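Side-chain contacts in DNA topoisomerase 2-associated protein PAT1 (Saccharomyces cerevisiae, PDB 5LMG), which activates mRNA decapping and represses translation, its C-terminal domain directly binding the decapping enzyme Dcp2 and the exonuclease Xrn1: residues 46-51 with 100-105; 123-128 with 169-174; 179-184 with 211-216; 295-300 with 354-359; 302-307 with 347-352. The protein carries 2 engineered substitutions. All blocks are in the same frame, centred on the assembly; numbering follows the deposited sequence.

Interaction 1 of 5, residues 46-51 with 100-105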
# COMPACT_ATOMS: atom_id res chain seq x y z
N GLY A 46 5.46 25.60 9.18
CA GLY A 46 4.89 26.80 9.79
C GLY A 46 4.38 26.67 11.21
O GLY A 46 3.98 27.67 11.81
N GLY A 47 4.39 25.45 11.75
CA GLY A 47 3.92 25.17 13.10
C GLY A 47 2.52 24.60 13.18
O GLY A 47 1.74 24.72 12.23
N LYS A 48 2.19 24.00 14.35
CA LYS A 48 0.90 23.36 14.65
C LYS A 48 -0.30 24.30 14.55
O LYS A 48 -1.30 23.92 13.94
CB LYS A 48 0.95 22.66 16.03
CG LYS A 48 -0.22 21.71 16.27
CD LYS A 48 -0.13 21.05 17.63
CE LYS A 48 -1.26 20.08 17.84
NZ LYS A 48 -1.11 19.34 19.12
N LYS A 49 -0.21 25.51 15.15
CA LYS A 49 -1.30 26.49 15.14
C LYS A 49 -1.59 27.04 13.73
O LYS A 49 -2.75 27.33 13.43
CB LYS A 49 -1.06 27.62 16.15
CG LYS A 49 -1.35 27.19 17.58
CD LYS A 49 -1.07 28.29 18.59
CE LYS A 49 -1.14 27.77 20.01
NZ LYS A 49 -0.90 28.84 21.01
N PHE A 50 -0.56 27.14 12.88
CA PHE A 50 -0.69 27.62 11.50
C PHE A 50 -1.39 26.57 10.62
O PHE A 50 -2.29 26.92 9.86
CB PHE A 50 0.69 28.02 10.93
CG PHE A 50 0.73 28.25 9.44
CD1 PHE A 50 0.11 29.35 8.87
CD2 PHE A 50 1.41 27.37 8.60
CE1 PHE A 50 0.14 29.56 7.49
CE2 PHE A 50 1.44 27.57 7.22
CZ PHE A 50 0.81 28.67 6.67
N ILE A 51 -1.00 25.28 10.75
CA ILE A 51 -1.58 24.17 9.99
C ILE A 51 -3.06 23.94 10.42
O ILE A 51 -3.93 23.82 9.54
CB ILE A 51 -0.68 22.89 10.05
CG1 ILE A 51 0.73 23.13 9.42
CG2 ILE A 51 -1.36 21.66 9.44
CD1 ILE A 51 0.81 23.58 7.90
N LEU A 100 -2.12 16.80 6.14
CA LEU A 100 -2.36 15.36 6.04
C LEU A 100 -1.91 14.59 7.31
O LEU A 100 -2.21 13.41 7.42
CB LEU A 100 -1.69 14.80 4.77
CG LEU A 100 -2.56 14.60 3.52
CD1 LEU A 100 -3.14 15.90 3.02
CD2 LEU A 100 -1.75 13.99 2.39
N SER A 101 -1.21 15.27 8.25
CA SER A 101 -0.80 14.71 9.55
C SER A 101 -2.00 14.67 10.50
O SER A 101 -1.94 13.98 11.50
CB SER A 101 0.27 15.57 10.21
OG SER A 101 1.52 15.48 9.56
N PHE A 102 -3.07 15.44 10.20
CA PHE A 102 -4.27 15.53 11.04
C PHE A 102 -5.46 14.81 10.42
O PHE A 102 -5.65 14.90 9.20
CB PHE A 102 -4.61 17.00 11.31
CG PHE A 102 -3.54 17.76 12.06
CD1 PHE A 102 -3.49 17.74 13.45
CD2 PHE A 102 -2.56 18.47 11.38
CE1 PHE A 102 -2.49 18.41 14.15
CE2 PHE A 102 -1.55 19.15 12.08
CZ PHE A 102 -1.52 19.12 13.45
N ASP A 103 -6.26 14.11 11.25
CA ASP A 103 -7.46 13.37 10.78
C ASP A 103 -8.43 14.28 10.04
O ASP A 103 -9.00 13.86 9.03
CB ASP A 103 -8.19 12.68 11.94
CG ASP A 103 -7.30 11.76 12.74
OD1 ASP A 103 -6.72 10.82 12.14
OD2 ASP A 103 -7.17 12.00 13.95
N LYS A 104 -8.61 15.52 10.55
CA LYS A 104 -9.47 16.54 9.94
C LYS A 104 -9.02 16.86 8.49
O LYS A 104 -9.87 16.91 7.60
CB LYS A 104 -9.53 17.80 10.82
CG LYS A 104 -10.93 18.38 10.87
CD LYS A 104 -11.01 19.60 11.76
CE LYS A 104 -12.27 20.38 11.47
NZ LYS A 104 -12.44 21.51 12.41
N GLY A 105 -7.71 16.99 8.26
CA GLY A 105 -7.13 17.19 6.93
C GLY A 105 -7.44 16.02 6.00
O GLY A 105 -7.96 16.22 4.90
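Ile-51 and Phe-102 mark the closest backbone approach between residues 46-51 and 100-105, their CA atoms 9.1 Å apart, so the space between the two segments is bridged by side chains and no hydrogen bond passes across. Phe-102 spans most of it. With its CG anti to its own carbonyl carbon (chi1 -62°), the benzyl group is carried toward the first turn of helix 48-70, where two side chains receive the outer part of the ring. Ile-51 comes with its CG2 branch: this methyl lies 3.6 Å from Phe-102 CE2 and 3.9 Å from Phe-102 CD2, while the CG1-CD1 branch of the isoleucine leads away from the phenylalanine. Lys-48 adds its CG methylene, 4.0 Å from Phe-102 CZ. Lys-48 is exposed and its chain is extended beyond CG, which takes the ammonium group past the ring, so that the contribution here is aliphatic. Both side chains cross the phenylalanine at about a right angle, and both meet the ring obliquely. Gly-47 and Phe-102 each hold the N-cap position of the helix that follows, so the contact joins the starts of helices 48-70 and 103-114. Around it, Leu-52 and Ile-55 of helix 48-70 and Leu-42 of the preceding loop also pack on Phe-102, whereas Pro-95, Ser-98 and Met-99 of helix 95-99 pack against Ile-51.

Interaction 2 of 5, residues 123-128 with 169-174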
# COMPACT_ATOMS: atom_id res chain seq x y z
N LYS A 123 -1.79 17.64 -9.61
CA LYS A 123 -0.84 18.43 -8.81
C LYS A 123 -0.77 17.96 -7.34
O LYS A 123 0.31 17.96 -6.75
CB LYS A 123 -1.17 19.92 -8.86
CG LYS A 123 -0.59 20.64 -10.07
CD LYS A 123 -0.97 22.12 -10.06
CE LYS A 123 -0.44 22.87 -11.26
NZ LYS A 123 1.03 23.08 -11.18
N ILE A 124 -1.92 17.53 -6.78
CA ILE A 124 -2.01 16.99 -5.42
C ILE A 124 -1.24 15.66 -5.34
O ILE A 124 -0.41 15.50 -4.45
CB ILE A 124 -3.48 16.88 -4.93
CG1 ILE A 124 -4.04 18.30 -4.60
CG2 ILE A 124 -3.61 15.91 -3.73
CD1 ILE A 124 -5.49 18.41 -4.20
N LEU A 125 -1.50 14.74 -6.30
CA LEU A 125 -0.83 13.43 -6.39
C LEU A 125 0.69 13.62 -6.56
O LEU A 125 1.46 12.96 -5.86
CB LEU A 125 -1.39 12.60 -7.57
CG LEU A 125 -2.85 12.06 -7.60
CD1 LEU A 125 -2.86 10.58 -7.89
CD2 LEU A 125 -3.68 12.42 -6.37
N GLN A 126 1.11 14.56 -7.45
CA GLN A 126 2.52 14.91 -7.70
C GLN A 126 3.17 15.37 -6.39
O GLN A 126 4.26 14.90 -6.08
CB GLN A 126 2.65 16.01 -8.77
CG GLN A 126 2.42 15.53 -10.20
CD GLN A 126 2.49 16.63 -11.23
OE1 GLN A 126 1.94 17.73 -11.06
NE2 GLN A 126 3.07 16.33 -12.38
N LYS A 127 2.50 16.25 -5.62
CA LYS A 127 2.98 16.75 -4.33
C LYS A 127 3.19 15.59 -3.34
O LYS A 127 4.28 15.49 -2.76
CB LYS A 127 2.00 17.79 -3.74
CG LYS A 127 2.55 18.59 -2.55
CD LYS A 127 3.31 19.82 -3.00
CE LYS A 127 4.80 19.68 -2.86
NZ LYS A 127 5.51 20.78 -3.56
N ILE A 128 2.17 14.72 -3.17
CA ILE A 128 2.18 13.56 -2.27
C ILE A 128 3.38 12.64 -2.59
O ILE A 128 4.16 12.35 -1.69
CB ILE A 128 0.82 12.79 -2.28
CG1 ILE A 128 -0.32 13.64 -1.65
CG2 ILE A 128 0.94 11.41 -1.57
CD1 ILE A 128 -1.76 13.07 -1.83
N VAL A 169 -6.63 5.64 -6.34
CA VAL A 169 -7.11 4.52 -7.16
C VAL A 169 -8.17 4.98 -8.16
O VAL A 169 -7.96 4.79 -9.36
CB VAL A 169 -7.60 3.32 -6.29
CG1 VAL A 169 -8.27 2.24 -7.14
CG2 VAL A 169 -6.45 2.71 -5.50
N SER A 170 -9.27 5.61 -7.68
CA SER A 170 -10.37 6.12 -8.52
C SER A 170 -9.91 7.13 -9.57
O SER A 170 -10.27 6.99 -10.74
CB SER A 170 -11.49 6.68 -7.65
OG SER A 170 -11.25 8.03 -7.28
N PHE A 171 -9.09 8.12 -9.17
CA PHE A 171 -8.54 9.13 -10.07
C PHE A 171 -7.64 8.53 -11.18
O PHE A 171 -7.77 8.93 -12.33
CB PHE A 171 -7.82 10.25 -9.30
CG PHE A 171 -7.05 11.22 -10.19
CD1 PHE A 171 -7.72 12.19 -10.92
CD2 PHE A 171 -5.67 11.14 -10.29
CE1 PHE A 171 -7.01 13.07 -11.75
CE2 PHE A 171 -4.96 12.02 -11.12
CZ PHE A 171 -5.64 12.98 -11.85
N LEU A 172 -6.72 7.61 -10.83
CA LEU A 172 -5.80 7.00 -11.80
C LEU A 172 -6.51 6.03 -12.76
O LEU A 172 -6.11 5.90 -13.92
CB LEU A 172 -4.61 6.30 -11.11
CG LEU A 172 -3.61 7.22 -10.38
CD1 LEU A 172 -2.56 6.41 -9.68
CD2 LEU A 172 -2.94 8.20 -11.33
N SER A 173 -7.57 5.37 -12.28
CA SER A 173 -8.39 4.42 -13.02
C SER A 173 -9.21 5.12 -14.11
O SER A 173 -9.52 4.49 -15.11
CB SER A 173 -9.33 3.68 -12.07
OG SER A 173 -10.24 2.84 -12.75
N ASN A 174 -9.55 6.40 -13.89
CA ASN A 174 -10.40 7.22 -14.75
C ASN A 174 -9.72 8.36 -15.52
O ASN A 174 -9.93 8.48 -16.72
CB ASN A 174 -11.56 7.79 -13.93
CG ASN A 174 -12.57 6.77 -13.47
OD1 ASN A 174 -13.28 6.16 -14.28
ND2 ASN A 174 -12.69 6.59 -12.16
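Leu-125 and Phe-171 meet through contrasting first torsions. The leucine CG stands anti to its own carbonyl carbon, whereas the phenylalanine CG stands anti to its backbone N (chi1 171°), and each group is thereby turned into the gap between helices 118-130 and 151-174. The chi2 of Leu-125, -128°, lies away from the usual staggered values; with it, CD1 comes to 3.7 Å from Phe-171 CD2. Leu-125 CG follows at 4.0 Å from the same ring atom, so the branch point and one methyl together cover the CD2-CE2 side of the ring, approaching it at a slant. The same Leu-125 CD1 also reaches Leu-172 CD2 at 4.2 Å, a looser touch between two methyl groups. With an alanine in place of Leu-125, CG and both methyls go, which is likely to open a gap beside the Phe-171 ring and leave Leu-172 CD2 without this neighbour. All three residues are buried, and Leu-184 of helix 178-191 packs on both leucines. With only carbon atoms meeting and no hydrogen bond across, the attraction rests on dispersion and the exclusion of water, so it depends on shape and places no demand on charge or protonation.

Interaction 3 of 5, residues 179-184 with 211-216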
# COMPACT_ATOMS: atom_id res chain seq x y z
N ILE A 179 1.85 9.14 -19.99
CA ILE A 179 2.79 10.20 -19.59
C ILE A 179 2.64 10.58 -18.10
O ILE A 179 3.64 10.68 -17.39
CB ILE A 179 2.67 11.43 -20.55
CG1 ILE A 179 3.17 11.09 -21.98
CG2 ILE A 179 3.40 12.67 -19.98
CD1 ILE A 179 2.60 11.98 -23.12
N GLU A 180 1.38 10.78 -17.64
CA GLU A 180 1.06 11.18 -16.28
C GLU A 180 1.42 10.13 -15.22
O GLU A 180 2.05 10.49 -14.23
CB GLU A 180 -0.41 11.63 -16.18
CG GLU A 180 -0.67 12.98 -16.83
CD GLU A 180 -2.11 13.33 -17.17
OE1 GLU A 180 -2.98 12.43 -17.06
OE2 GLU A 180 -2.36 14.49 -17.57
N ILE A 181 1.06 8.83 -15.45
CA ILE A 181 1.39 7.71 -14.55
C ILE A 181 2.92 7.54 -14.48
O ILE A 181 3.46 7.41 -13.37
CB ILE A 181 0.67 6.38 -14.94
CG1 ILE A 181 -0.85 6.54 -14.84
CG2 ILE A 181 1.15 5.20 -14.07
CD1 ILE A 181 -1.61 5.79 -15.91
N MET A 182 3.61 7.59 -15.65
CA MET A 182 5.08 7.50 -15.73
C MET A 182 5.70 8.63 -14.91
O MET A 182 6.60 8.38 -14.11
CB MET A 182 5.59 7.48 -17.18
CG MET A 182 5.21 6.22 -17.97
SD MET A 182 5.73 4.66 -17.22
CE MET A 182 4.16 3.91 -16.92
N GLY A 183 5.11 9.83 -15.04
CA GLY A 183 5.51 11.02 -14.28
C GLY A 183 5.47 10.80 -12.77
O GLY A 183 6.42 11.14 -12.08
N LEU A 184 4.38 10.17 -12.26
CA LEU A 184 4.22 9.89 -10.83
C LEU A 184 5.21 8.86 -10.30
O LEU A 184 5.73 9.02 -9.20
CB LEU A 184 2.76 9.48 -10.48
CG LEU A 184 1.65 10.52 -10.75
CD1 LEU A 184 0.29 9.91 -10.47
CD2 LEU A 184 1.83 11.78 -9.90
N ILE A 211 2.24 0.64 -9.97
CA ILE A 211 2.70 -0.50 -10.80
C ILE A 211 1.51 -1.15 -11.52
O ILE A 211 1.61 -1.39 -12.73
CB ILE A 211 3.51 -1.56 -10.00
CG1 ILE A 211 4.83 -1.01 -9.45
CG2 ILE A 211 3.73 -2.84 -10.83
CD1 ILE A 211 5.48 -2.01 -8.40
N SER A 212 0.42 -1.47 -10.77
CA SER A 212 -0.80 -2.09 -11.30
C SER A 212 -1.46 -1.23 -12.39
O SER A 212 -1.88 -1.77 -13.42
CB SER A 212 -1.78 -2.41 -10.19
OG SER A 212 -1.18 -3.31 -9.27
N ARG A 213 -1.51 0.10 -12.19
CA ARG A 213 -2.08 1.04 -13.16
C ARG A 213 -1.22 1.13 -14.43
O ARG A 213 -1.77 1.04 -15.53
CB ARG A 213 -2.33 2.43 -12.53
CG ARG A 213 -3.12 3.43 -13.41
CD ARG A 213 -4.39 2.91 -14.10
NE ARG A 213 -5.29 2.18 -13.19
CZ ARG A 213 -6.32 1.44 -13.59
NH1 ARG A 213 -6.61 1.33 -14.88
NH2 ARG A 213 -7.07 0.81 -12.69
N ALA A 214 0.12 1.25 -14.28
CA ALA A 214 1.10 1.28 -15.37
C ALA A 214 0.97 0.02 -16.25
O ALA A 214 0.95 0.13 -17.48
CB ALA A 214 2.51 1.38 -14.80
N ALA A 215 0.82 -1.17 -15.60
CA ALA A 215 0.66 -2.48 -16.26
C ALA A 215 -0.62 -2.59 -17.10
O ALA A 215 -0.63 -3.34 -18.07
CB ALA A 215 0.70 -3.59 -15.22
N LEU A 216 -1.70 -1.87 -16.71
CA LEU A 216 -2.98 -1.89 -17.43
C LEU A 216 -2.97 -1.02 -18.69
O LEU A 216 -3.70 -1.32 -19.63
CB LEU A 216 -4.16 -1.55 -16.52
CG LEU A 216 -4.53 -2.61 -15.47
CD1 LEU A 216 -5.36 -2.02 -14.36
CD2 LEU A 216 -5.24 -3.80 -16.10
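Ile-181 lies slantwise across the aliphatic base of Arg-213, while its other branch is turned to Ala-214. Its CD1 is 3.8 Å from Arg-213 CG, with CG1 of the isoleucine behind it at 4.1 Å from the same methylene. The CG2 methyl, the second branch at CB, sits 4.1 Å from Ala-214 CB. Met-182 approaches that alanine methyl too: its chain is bent at chi2 (-56°) and again at chi3, which swings the terminal methyl inward and sets CE 3.7 Å from Ala-214 CB. The alanine thus takes a methyl from each of two successive residues. Its short side chain fits the close backbone approach, with CA atoms of Ile-181 and Ala-214 only 6.5 Å apart; the helix segments run nearly antiparallel at 150°, their axes 10.1 Å apart. Replacing Ile-181 with glycine would probably take the isoleucine cover from Arg-213 CG and leave Met-182 as the one side chain of 179-184 touching Ala-214. Arg-213 is bent beyond CG, so its guanidinium leads away from the isoleucine and has Leu-216 CD1 above one face, displaced toward its rim. The chemistry is therefore divided along one side chain: arginine carbons join an apolar interface, and the charge is kept apart from it.

Interaction 4 of 5, residues 295-300 with 354-359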
# COMPACT_ATOMS: atom_id res chain seq x y z
N ILE A 295 15.20 -13.07 -9.57
CA ILE A 295 15.70 -12.29 -8.43
C ILE A 295 14.62 -12.20 -7.35
O ILE A 295 14.93 -12.44 -6.18
CB ILE A 295 16.23 -10.89 -8.87
CG1 ILE A 295 17.50 -11.00 -9.75
CG2 ILE A 295 16.46 -9.96 -7.64
CD1 ILE A 295 17.74 -9.86 -10.66
N ILE A 296 13.35 -11.84 -7.72
CA ILE A 296 12.22 -11.72 -6.77
C ILE A 296 12.03 -13.02 -5.96
O ILE A 296 12.04 -12.95 -4.73
CB ILE A 296 10.89 -11.20 -7.40
CG1 ILE A 296 11.08 -9.80 -8.05
CG2 ILE A 296 9.74 -11.18 -6.33
CD1 ILE A 296 10.05 -9.45 -9.20
N ILE A 297 11.87 -14.19 -6.66
CA ILE A 297 11.71 -15.54 -6.10
C ILE A 297 12.87 -15.85 -5.15
O ILE A 297 12.64 -16.34 -4.05
CB ILE A 297 11.57 -16.64 -7.22
CG1 ILE A 297 10.13 -16.76 -7.73
CG2 ILE A 297 12.07 -18.03 -6.74
CD1 ILE A 297 9.16 -17.66 -6.85
N ASP A 298 14.12 -15.57 -5.60
CA ASP A 298 15.30 -15.83 -4.78
C ASP A 298 15.26 -15.03 -3.47
O ASP A 298 15.52 -15.58 -2.40
CB ASP A 298 16.59 -15.52 -5.58
CG ASP A 298 17.83 -15.81 -4.78
OD1 ASP A 298 18.01 -16.98 -4.38
OD2 ASP A 298 18.54 -14.86 -4.44
N GLU A 299 14.93 -13.73 -3.56
CA GLU A 299 14.93 -12.82 -2.41
C GLU A 299 13.84 -13.13 -1.38
O GLU A 299 14.05 -12.87 -0.20
CB GLU A 299 14.89 -11.35 -2.86
CG GLU A 299 16.24 -10.87 -3.41
CD GLU A 299 16.45 -9.38 -3.53
OE1 GLU A 299 16.11 -8.63 -2.58
OE2 GLU A 299 17.03 -8.95 -4.55
N VAL A 300 12.71 -13.72 -1.81
CA VAL A 300 11.58 -14.01 -0.92
C VAL A 300 11.37 -15.51 -0.69
O VAL A 300 10.39 -15.88 -0.06
CB VAL A 300 10.26 -13.30 -1.36
CG1 VAL A 300 10.45 -11.80 -1.49
CG2 VAL A 300 9.66 -13.91 -2.62
N ASN A 354 0.95 -17.63 -9.20
CA ASN A 354 0.21 -17.77 -10.47
C ASN A 354 0.68 -16.82 -11.56
O ASN A 354 0.75 -17.21 -12.72
CB ASN A 354 -1.30 -17.67 -10.29
CG ASN A 354 -1.93 -18.72 -9.40
OD1 ASN A 354 -1.33 -19.74 -9.01
ND2 ASN A 354 -3.16 -18.49 -9.05
N VAL A 355 1.03 -15.59 -11.17
CA VAL A 355 1.55 -14.52 -12.02
C VAL A 355 2.83 -15.00 -12.78
O VAL A 355 3.04 -14.64 -13.94
CB VAL A 355 1.73 -13.26 -11.13
CG1 VAL A 355 2.96 -12.45 -11.51
CG2 VAL A 355 0.47 -12.40 -11.12
N MET A 356 3.61 -15.87 -12.14
CA MET A 356 4.82 -16.45 -12.72
C MET A 356 4.59 -17.86 -13.29
O MET A 356 5.54 -18.56 -13.61
CB MET A 356 5.93 -16.48 -11.67
CG MET A 356 6.40 -15.09 -11.25
SD MET A 356 7.49 -15.16 -9.82
CE MET A 356 6.44 -16.08 -8.63
N GLY A 357 3.32 -18.26 -13.41
CA GLY A 357 2.95 -19.57 -13.92
C GLY A 357 3.22 -20.73 -12.97
O GLY A 357 3.39 -21.87 -13.41
N LEU A 358 3.25 -20.44 -11.66
CA LEU A 358 3.48 -21.42 -10.60
C LEU A 358 2.27 -21.52 -9.69
O LEU A 358 1.46 -20.60 -9.67
CB LEU A 358 4.75 -21.08 -9.78
CG LEU A 358 6.08 -21.01 -10.57
CD1 LEU A 358 7.20 -20.54 -9.68
CD2 LEU A 358 6.44 -22.36 -11.20
N VAL A 359 2.14 -22.63 -8.94
CA VAL A 359 1.00 -22.84 -8.03
C VAL A 359 1.39 -23.69 -6.81
O VAL A 359 2.15 -24.65 -6.95
CB VAL A 359 -0.26 -23.39 -8.78
CG1 VAL A 359 -0.03 -24.79 -9.36
CG2 VAL A 359 -1.51 -23.36 -7.90
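Met-356 lays the end of its side chain against the CG1-CD1 branch of Ile-297. The thioether sulfur SD is 3.7 Å from Ile-297 CG1, and the terminal methyl CE is 3.6 Å from Ile-297 CD1, so two consecutive atoms of each chain run past one another at a slant. A bend at chi3 of Met-356 (-55°) folds CE back alongside the isoleucine. Ile-297 has its CG1 anti to its own carbonyl carbon, and CD1 then continues to Leu-358, whose CD1 it approaches at 4.5 Å, a peripheral contact. All three residues are buried, and nothing polar is exchanged between the two segments. The backbone explains how residues on both sides of a turn can face one helix. Gly-357, at positive phi (73°), is the C-prime residue of a Schellman motif that ends helix 329-355, with Gly-357 N bonded to Asn-354 O at 2.9 Å and Leu-358 N paired with Leu-353 O; the chain then reverses into strand 358-361, and Met-356 and Leu-358 both point their CB toward helix 290-322. The bound Dcp2 peptide lies at the same place, with apolar side chains of the peptide packing on Ile-297 and Met-356. The contact therefore joins helix 290-322 to the junction between helix 329-355 and the two-stranded antiparallel sheet, with Ile-296 packing on helices 234-246 and 275-286 beside it.

Interaction 5 of 5, residues 302-307 with 347-352. With EDO (1,2-ethanediol), chain M; EDO (1,2-ethanediol), chain F; EDO (1,2-ethanediol), chain H.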
# COMPACT_ATOMS: atom_id res chain seq x y z
N ASP A 302 12.67 -17.70 1.36
CA ASP A 302 12.48 -18.04 2.77
C ASP A 302 11.08 -17.62 3.29
O ASP A 302 10.50 -18.30 4.13
CB ASP A 302 13.62 -17.49 3.63
CG ASP A 302 15.00 -18.05 3.29
OD1 ASP A 302 15.08 -19.22 2.84
OD2 ASP A 302 16.00 -17.32 3.48
N GLU A 303 10.52 -16.54 2.72
CA GLU A 303 9.18 -16.06 3.07
C GLU A 303 8.10 -16.96 2.47
O GLU A 303 7.09 -17.20 3.14
CB GLU A 303 8.99 -14.59 2.67
CG GLU A 303 9.82 -13.62 3.51
CD GLU A 303 9.56 -13.52 5.01
OE1 GLU A 303 10.42 -12.93 5.71
OE2 GLU A 303 8.51 -14.00 5.49
N ILE A 304 8.36 -17.53 1.26
CA ILE A 304 7.48 -18.49 0.59
C ILE A 304 7.38 -19.76 1.48
O ILE A 304 6.27 -20.22 1.76
CB ILE A 304 7.95 -18.80 -0.87
CG1 ILE A 304 7.75 -17.56 -1.80
CG2 ILE A 304 7.23 -20.04 -1.44
CD1 ILE A 304 8.50 -17.61 -3.12
N PHE A 305 8.55 -20.29 1.91
CA PHE A 305 8.62 -21.48 2.77
C PHE A 305 7.99 -21.26 4.17
O PHE A 305 7.28 -22.15 4.64
CB PHE A 305 10.05 -22.03 2.86
CG PHE A 305 10.66 -22.50 1.55
CD1 PHE A 305 9.86 -22.92 0.49
CD2 PHE A 305 12.04 -22.52 1.37
CE1 PHE A 305 10.42 -23.32 -0.73
CE2 PHE A 305 12.60 -22.96 0.17
CZ PHE A 305 11.79 -23.35 -0.87
N ALA A 306 8.20 -20.08 4.79
CA ALA A 306 7.61 -19.74 6.09
C ALA A 306 6.07 -19.75 6.00
O ALA A 306 5.43 -20.30 6.90
CB ALA A 306 8.09 -18.37 6.55
N THR A 307 5.49 -19.21 4.89
CA THR A 307 4.04 -19.18 4.64
C THR A 307 3.48 -20.60 4.46
O THR A 307 2.41 -20.88 4.99
CB THR A 307 3.69 -18.24 3.46
OG1 THR A 307 4.14 -16.93 3.76
CG2 THR A 307 2.19 -18.17 3.19
N GLN A 347 -4.39 -18.60 -0.85
CA GLN A 347 -4.84 -17.59 -1.80
C GLN A 347 -3.87 -16.42 -1.95
O GLN A 347 -3.60 -16.01 -3.08
CB GLN A 347 -6.25 -17.08 -1.46
CG GLN A 347 -7.37 -18.10 -1.68
CD GLN A 347 -8.59 -17.84 -0.82
OE1 GLN A 347 -8.84 -16.72 -0.35
NE2 GLN A 347 -9.38 -18.88 -0.59
N ASP A 348 -3.33 -15.90 -0.82
CA ASP A 348 -2.38 -14.77 -0.83
C ASP A 348 -1.08 -15.16 -1.54
O ASP A 348 -0.60 -14.41 -2.39
CB ASP A 348 -2.11 -14.23 0.58
CG ASP A 348 -3.31 -13.57 1.26
OD1 ASP A 348 -4.34 -13.34 0.57
OD2 ASP A 348 -3.22 -13.30 2.47
N LEU A 349 -0.56 -16.35 -1.23
CA LEU A 349 0.64 -16.87 -1.87
C LEU A 349 0.39 -17.18 -3.37
O LEU A 349 1.22 -16.80 -4.19
CB LEU A 349 1.18 -18.10 -1.10
CG LEU A 349 2.40 -18.84 -1.69
CD1 LEU A 349 3.62 -17.91 -1.83
CD2 LEU A 349 2.74 -20.05 -0.84
N ASN A 350 -0.75 -17.80 -3.72
CA ASN A 350 -1.07 -18.11 -5.12
C ASN A 350 -1.30 -16.86 -5.98
O ASN A 350 -1.05 -16.93 -7.17
CB ASN A 350 -2.24 -19.10 -5.24
CG ASN A 350 -1.77 -20.51 -5.05
OD1 ASN A 350 -0.76 -20.94 -5.62
ND2 ASN A 350 -2.48 -21.27 -4.23
N LEU A 351 -1.68 -15.72 -5.38
CA LEU A 351 -1.80 -14.44 -6.09
C LEU A 351 -0.43 -14.11 -6.72
O LEU A 351 -0.35 -13.76 -7.90
CB LEU A 351 -2.26 -13.31 -5.13
CG LEU A 351 -2.32 -11.86 -5.68
CD1 LEU A 351 -3.27 -11.75 -6.88
CD2 LEU A 351 -2.76 -10.89 -4.60
N PHE A 352 0.65 -14.29 -5.93
CA PHE A 352 2.03 -14.05 -6.35
C PHE A 352 2.54 -15.14 -7.30
O PHE A 352 3.04 -14.80 -8.36
CB PHE A 352 2.95 -13.91 -5.12
CG PHE A 352 4.44 -13.92 -5.39
CD1 PHE A 352 5.02 -13.01 -6.27
CD2 PHE A 352 5.27 -14.82 -4.73
CE1 PHE A 352 6.40 -13.00 -6.49
CE2 PHE A 352 6.65 -14.83 -4.97
CZ PHE A 352 7.21 -13.91 -5.83
C1 EDO M . 4.27 -16.79 7.30
O1 EDO M . 5.05 -15.63 7.52
C2 EDO M . 2.74 -16.49 7.34
O2 EDO M . 2.29 -15.93 6.11
C1 EDO F . 15.04 -21.30 6.11
O1 EDO F . 14.42 -21.17 4.83
C2 EDO F . 14.94 -19.98 6.90
O2 EDO F . 15.83 -19.04 6.34
C1 EDO H . 7.16 -13.00 8.49
O1 EDO H . 6.48 -13.29 7.28
C2 EDO H . 7.83 -11.61 8.38
O2 EDO H . 6.86 -10.56 8.35
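Ile-304 runs from helix 290-322 into the side chains of Leu-349 and Phe-352. Its CB carries CG1 anti to the residue's own carbonyl carbon, and the chain then extends through chi2 (164°), which carries CD1 across to helix 329-355. CG1 meets the Leu-349 methyl CD1 at 4.1 Å. One bond further, CD1 arrives at the edge of the Phe-352 ring, in its plane and 3.8 Å from CE2, so the methyl meets the rim of the aromatic group and not its face. Ile-304 crosses both partners at about a right angle. One turn on, Thr-307 brings CG2 to 4.4 Å from Leu-349 CB, a light touch, while its OG1 accepts a hydrogen bond from O2 of the ethanediol of chain M at 3.2 Å. O1 of the ethanediol of chain F donates to Asp-302 OD1 at 2.9 Å; both molecules probably come from the crystallisation liquor. Trp-278 of helix 275-286 packs on Leu-349 and Thr-307, and an apolar side chain of the bound Dcp2 peptide packs on Ile-304. The segment axes approach to 11.1 Å with 149° between their directions, as expected of successive long helices folded back on each other. This antiparallel helical hairpin is consistent with the alpha-helical repeat architecture of the TPR clan, to which the Pat1 family is assigned.

In the fold
From the N terminus, interaction 1 closes a loop of 48 intervening residues and ties the starts of helices 48-70 and 103-114. Interaction 2 follows in series, joining helices 118-130 and 151-174 across 40 residues, and interaction 3 closes 26 more between helices 178-191 and 201-216. These two adjoin, with Leu-172 against Leu-184 and Arg-213. Interactions 4 and 5 share helices 290-322 and 329-355: the loop of 302-307 with 347-352 lies within that of 295-300 with 354-359, and Phe-352 packs on Ile-296 and Val-300. No loops cross. Interactions 1 and 4, at opposite sides of the chain's centre, have centres about 42 Å apart.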